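PDB 5M41: nigritoxine from Vibrio nigripulchritudo, which is a bacterial toxin that acts on crustaceans and insects. Local coordinates for residues N491-Q496 with D559-G564; R512-P517 with E524-E529. All coordinates share one frame; numbering follows the deposited sequence.

Both contacts lie in the C-terminal part of the chain, far from its centre, and their own centres are about 12 Å apart. From the N terminus, the loop 491-496 leads into strand 496-500, the first of a four-stranded antiparallel sheet. The chain then forms the hairpin of strands 505-515 and 523-532, which interaction 2 pairs next to the turn, closing a short loop. After strand 538-542 and helix 546-555 it reaches 559-564, where interaction 1 closes the larger loop, so interaction 2 is nested inside interaction 1. Interaction 1 ties the approach to the four-stranded sheet to edge strand 560-562 of the following six-stranded sheet. The two meet where Asn-525 ND2 probably donates to Ile-563 O.

Interaction 1: N491-Q496 with D559-G564; sequences NGNVSQ and DFNNIG
An Asx turn at the end of strand 560-562, an edge strand of a six-stranded antiparallel sheet within this chain, receives the loop that leads into strand 496-500. Asn-493 carries the bonding: its CG lies anti to the carbonyl carbon, and its amide takes both the N-H and the carbonyl of Asn-562. Asn-562 N donates to Asn-493 OD1 over 2.9 Å, on a lone pair in the carbonyl plane. In return Asn-493 ND2 gives a nearly straight bond (169°) to Asn-562 O, 3.0 Å away; the acceptor lies in the plane of the Asn-493 amide, whereas the donor stands above the peptide carbonyl plane. The same ND2 also donates to Tyr-511 O, which fixes the amide against the hairpin strand 505-515. Beside this pair, the amides of Asn-491 and Asn-562 stack with their planes 15° apart. Asn-561 crosses Asn-493 obliquely, its amide almost perpendicular to that of Asn-493. Two waters fill in the polar contacts, one joining Asn-491 O to Asn-562 ND2, the other Val-494 N to Phe-560 O. Asn-562 CG is anti to its own backbone N (chi1 -177°), which lets OD1 close the turn by accepting from Gly-564 N at 2.8 Å.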
# COMPACT_ATOMS: atom_id res chain seq x y z
N ASN A 491 8.23 16.43 -41.62
CA ASN A 491 8.76 15.07 -41.64
C ASN A 491 7.65 14.07 -41.92
O ASN A 491 7.92 12.89 -42.18
CB ASN A 491 9.53 14.73 -40.34
CG ASN A 491 10.78 15.57 -40.15
OD1 ASN A 491 11.16 15.91 -39.02
ND2 ASN A 491 11.42 15.93 -41.25
N GLY A 492 6.40 14.53 -41.86
CA GLY A 492 5.27 13.65 -42.06
C GLY A 492 5.09 12.70 -40.88
O GLY A 492 4.79 11.51 -41.06
N ASN A 493 5.26 13.24 -39.66
CA ASN A 493 5.06 12.45 -38.46
C ASN A 493 3.60 12.06 -38.33
O ASN A 493 2.70 12.84 -38.67
CB ASN A 493 5.58 13.18 -37.20
CG ASN A 493 7.10 13.17 -37.12
OD1 ASN A 493 7.73 12.22 -37.56
ND2 ASN A 493 7.68 14.24 -36.59
N VAL A 494 3.38 10.82 -37.91
CA VAL A 494 2.05 10.20 -37.87
C VAL A 494 1.28 10.66 -36.64
O VAL A 494 1.82 10.70 -35.52
CB VAL A 494 2.14 8.66 -37.89
CG1 VAL A 494 0.76 8.02 -37.80
CG2 VAL A 494 2.88 8.19 -39.14
N SER A 495 0.01 11.01 -36.86
CA SER A 495 -0.85 11.46 -35.79
C SER A 495 -1.29 10.29 -34.91
O SER A 495 -1.43 9.16 -35.38
CB SER A 495 -2.08 12.18 -36.34
OG SER A 495 -2.85 12.71 -35.27
N GLN A 496 -1.51 10.59 -33.63
CA GLN A 496 -1.84 9.55 -32.69
C GLN A 496 -3.01 9.91 -31.78
O GLN A 496 -3.10 11.03 -31.26
CB GLN A 496 -0.59 9.23 -31.87
CG GLN A 496 -0.45 7.78 -31.52
CD GLN A 496 -0.18 6.88 -32.70
OE1 GLN A 496 0.61 7.20 -33.57
NE2 GLN A 496 -0.81 5.73 -32.71
N ASP A 559 5.86 4.05 -30.44
CA ASP A 559 5.88 4.76 -31.73
C ASP A 559 7.08 5.68 -31.87
O ASP A 559 7.52 6.31 -30.90
CB ASP A 559 4.61 5.59 -31.94
CG ASP A 559 3.32 4.78 -31.75
OD1 ASP A 559 3.18 3.67 -32.32
OD2 ASP A 559 2.43 5.27 -31.03
N PHE A 560 7.57 5.79 -33.11
CA PHE A 560 8.74 6.61 -33.45
C PHE A 560 8.31 7.81 -34.28
O PHE A 560 7.29 7.75 -34.99
CB PHE A 560 9.77 5.80 -34.23
CG PHE A 560 10.48 4.76 -33.42
CD1 PHE A 560 11.80 4.96 -33.00
CD2 PHE A 560 9.86 3.55 -33.12
CE1 PHE A 560 12.48 4.00 -32.26
CE2 PHE A 560 10.53 2.57 -32.40
CZ PHE A 560 11.83 2.80 -31.96
N ASN A 561 9.08 8.88 -34.16
CA ASN A 561 8.91 10.09 -34.96
C ASN A 561 10.26 10.52 -35.44
O ASN A 561 11.28 10.20 -34.81
CB ASN A 561 8.32 11.22 -34.12
CG ASN A 561 6.91 10.93 -33.68
OD1 ASN A 561 6.67 10.56 -32.51
ND2 ASN A 561 5.98 11.06 -34.60
N ASN A 562 10.27 11.26 -36.55
CA ASN A 562 11.47 11.89 -37.05
C ASN A 562 11.52 13.28 -36.41
O ASN A 562 10.69 14.14 -36.71
CB ASN A 562 11.44 11.96 -38.58
CG ASN A 562 12.71 12.54 -39.18
OD1 ASN A 562 13.70 12.85 -38.49
ND2 ASN A 562 12.70 12.69 -40.49
N ILE A 563 12.45 13.47 -35.49
CA ILE A 563 12.65 14.77 -34.86
C ILE A 563 13.80 15.50 -35.55
O ILE A 563 14.21 16.59 -35.13
CB ILE A 563 12.90 14.64 -33.33
CG1 ILE A 563 14.12 13.73 -33.05
CG2 ILE A 563 11.63 14.18 -32.62
CD1 ILE A 563 14.69 13.80 -31.64
N GLY A 564 14.32 14.90 -36.62
CA GLY A 564 15.38 15.53 -37.41
C GLY A 564 14.83 16.18 -38.68
O GLY A 564 13.85 16.94 -38.63
O HOH W 1 10.49 11.83 -41.86
O HOH W 2 5.47 9.44 -36.96

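Interaction 2: R512-P517 with E524-E529; sequences RKVPVP and ENRLQE
The guanidinium of Arg-512 meets the amide of Gln-528 at its edge, the two planes turned 30° apart and the side chains crossing at about a right angle. Gln-528 OE1 lies in the guanidinium plane, and Arg-512 NH1 donates to it over a very short 2.4 Å, from above the plane of the amide carbonyl. A bend at chi3 (87°) turns the arginine end toward this oxygen, and Trp-540 adds a cation-pi partner. OE1 also has Val-514 CG1 3.3 Å away, the valine and glutamine approaching tip to tip. The second guanidinium, that of Arg-526, has Val-514 CG2 and Pro-517 CD at its edge, near its plane. Its chain runs extended from CG to NE, and Arg-526 NH1 forms a salt bridge of 2.7 Å with Glu-524 OE2 within one strand. Glu-524 itself starts from the crowded position between backbone N and carbonyl carbon, and its carboxylate passes across Val-516 and Pro-517.

Lys-513 and Asn-525 run side by side, pointing the same way, on the sheet face opposite Arg-512 and Val-514. Lys-513 NZ donates to Asn-525 OD1 over 3.1 Å, on a lone pair in the carbonyl plane. Stronger partners lie beyond the hairpin: NZ also bonds to Gly-564 O and Ile-563 O, and Asn-525 ND2 to Ile-563 O, so the ammonium is gripped by several carbonyl oxygens.

Backbone bonds pair Arg-512 with Arg-526 and Val-514 with Glu-524, flanking the non-hydrogen-bonded pair Lys-513 with Asn-525. Val-514 N reaches Glu-524 O at 2.7 Å, nearly along the C=O axis. With the axes of strands 512-515 and 524-529 at 119°, this is the strongly twisted, turn-proximal end of an antiparallel beta hairpin whose strands are the inner two of the four-stranded sheet.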
# COMPACT_ATOMS: atom_id res chain seq x y z
N ARG A 512 5.21 17.79 -34.04
CA ARG A 512 5.32 18.82 -35.09
C ARG A 512 6.54 19.71 -34.92
O ARG A 512 7.04 19.87 -33.80
CB ARG A 512 4.09 19.71 -35.06
CG ARG A 512 2.81 19.03 -35.45
CD ARG A 512 1.66 19.93 -35.05
NE ARG A 512 1.33 20.90 -36.08
CZ ARG A 512 1.40 22.23 -35.95
NH1 ARG A 512 1.82 22.80 -34.83
NH2 ARG A 512 1.04 22.99 -36.96
N LYS A 513 6.99 20.33 -36.02
CA LYS A 513 8.14 21.22 -35.95
C LYS A 513 7.69 22.67 -35.95
O LYS A 513 7.20 23.17 -36.97
CB LYS A 513 9.15 20.92 -37.07
CG LYS A 513 10.60 21.13 -36.62
CD LYS A 513 11.62 20.65 -37.64
CE LYS A 513 11.86 19.14 -37.56
NZ LYS A 513 12.99 18.79 -36.65
N VAL A 514 7.84 23.32 -34.81
CA VAL A 514 7.32 24.67 -34.61
C VAL A 514 8.42 25.71 -34.37
O VAL A 514 9.51 25.36 -33.90
CB VAL A 514 6.29 24.75 -33.47
CG1 VAL A 514 5.09 23.87 -33.78
CG2 VAL A 514 6.91 24.41 -32.12
N PRO A 515 8.15 26.99 -34.69
CA PRO A 515 9.11 28.06 -34.40
C PRO A 515 9.43 28.12 -32.92
O PRO A 515 8.54 27.90 -32.10
CB PRO A 515 8.35 29.33 -34.80
CG PRO A 515 7.40 28.88 -35.86
CD PRO A 515 6.98 27.49 -35.45
N VAL A 516 10.69 28.38 -32.59
CA VAL A 516 11.12 28.65 -31.22
C VAL A 516 10.60 30.05 -30.88
O VAL A 516 11.27 31.03 -31.19
CB VAL A 516 12.66 28.61 -31.09
CG1 VAL A 516 13.09 28.90 -29.65
CG2 VAL A 516 13.22 27.28 -31.57
N PRO A 517 9.42 30.14 -30.23
CA PRO A 517 8.60 31.37 -30.22
C PRO A 517 9.30 32.63 -29.67
O PRO A 517 8.90 33.19 -28.63
CB PRO A 517 7.38 30.99 -29.36
CG PRO A 517 7.39 29.49 -29.29
CD PRO A 517 8.85 29.12 -29.33
N GLU A 524 11.85 23.79 -33.50
CA GLU A 524 12.01 22.71 -32.54
C GLU A 524 10.81 21.79 -32.68
O GLU A 524 9.79 22.19 -33.26
CB GLU A 524 12.07 23.26 -31.12
CG GLU A 524 10.71 23.71 -30.61
CD GLU A 524 10.77 24.58 -29.37
OE1 GLU A 524 11.87 24.76 -28.82
OE2 GLU A 524 9.71 25.09 -28.96
N ASN A 525 10.92 20.58 -32.14
CA ASN A 525 9.84 19.59 -32.19
C ASN A 525 8.95 19.69 -30.95
O ASN A 525 9.44 19.92 -29.85
CB ASN A 525 10.41 18.17 -32.33
CG ASN A 525 11.28 18.02 -33.58
OD1 ASN A 525 10.78 17.96 -34.70
ND2 ASN A 525 12.59 17.97 -33.38
N ARG A 526 7.64 19.54 -31.15
CA ARG A 526 6.70 19.58 -30.05
C ARG A 526 5.54 18.69 -30.32
O ARG A 526 4.99 18.71 -31.44
CB ARG A 526 6.21 21.00 -29.81
CG ARG A 526 6.99 21.76 -28.76
CD ARG A 526 6.21 22.97 -28.32
NE ARG A 526 6.68 23.46 -27.02
CZ ARG A 526 7.20 24.67 -26.82
NH1 ARG A 526 7.31 25.53 -27.82
NH2 ARG A 526 7.59 25.01 -25.60
N LEU A 527 5.15 17.91 -29.31
CA LEU A 527 3.92 17.13 -29.37
C LEU A 527 2.74 18.09 -29.18
O LEU A 527 2.66 18.82 -28.18
CB LEU A 527 3.90 16.05 -28.29
CG LEU A 527 4.81 14.84 -28.54
CD1 LEU A 527 5.05 14.03 -27.26
CD2 LEU A 527 4.30 13.96 -29.68
N GLN A 528 1.82 18.10 -30.14
CA GLN A 528 0.73 19.07 -30.09
C GLN A 528 -0.57 18.40 -30.42
O GLN A 528 -0.61 17.43 -31.18
CB GLN A 528 1.01 20.24 -31.03
CG GLN A 528 2.07 21.19 -30.52
CD GLN A 528 2.24 22.44 -31.39
OE1 GLN A 528 2.45 22.34 -32.59
NE2 GLN A 528 2.17 23.60 -30.76
N GLU A 529 -1.64 18.90 -29.81
CA GLU A 529 -2.96 18.43 -30.17
C GLU A 529 -3.61 19.42 -31.17
O GLU A 529 -3.47 20.64 -31.03
CB GLU A 529 -3.83 18.25 -28.92
CG GLU A 529 -4.35 19.55 -28.34
CD GLU A 529 -5.69 19.42 -27.61
OE1 GLU A 529 -6.61 18.72 -28.10
OE2 GLU A 529 -5.81 20.05 -26.54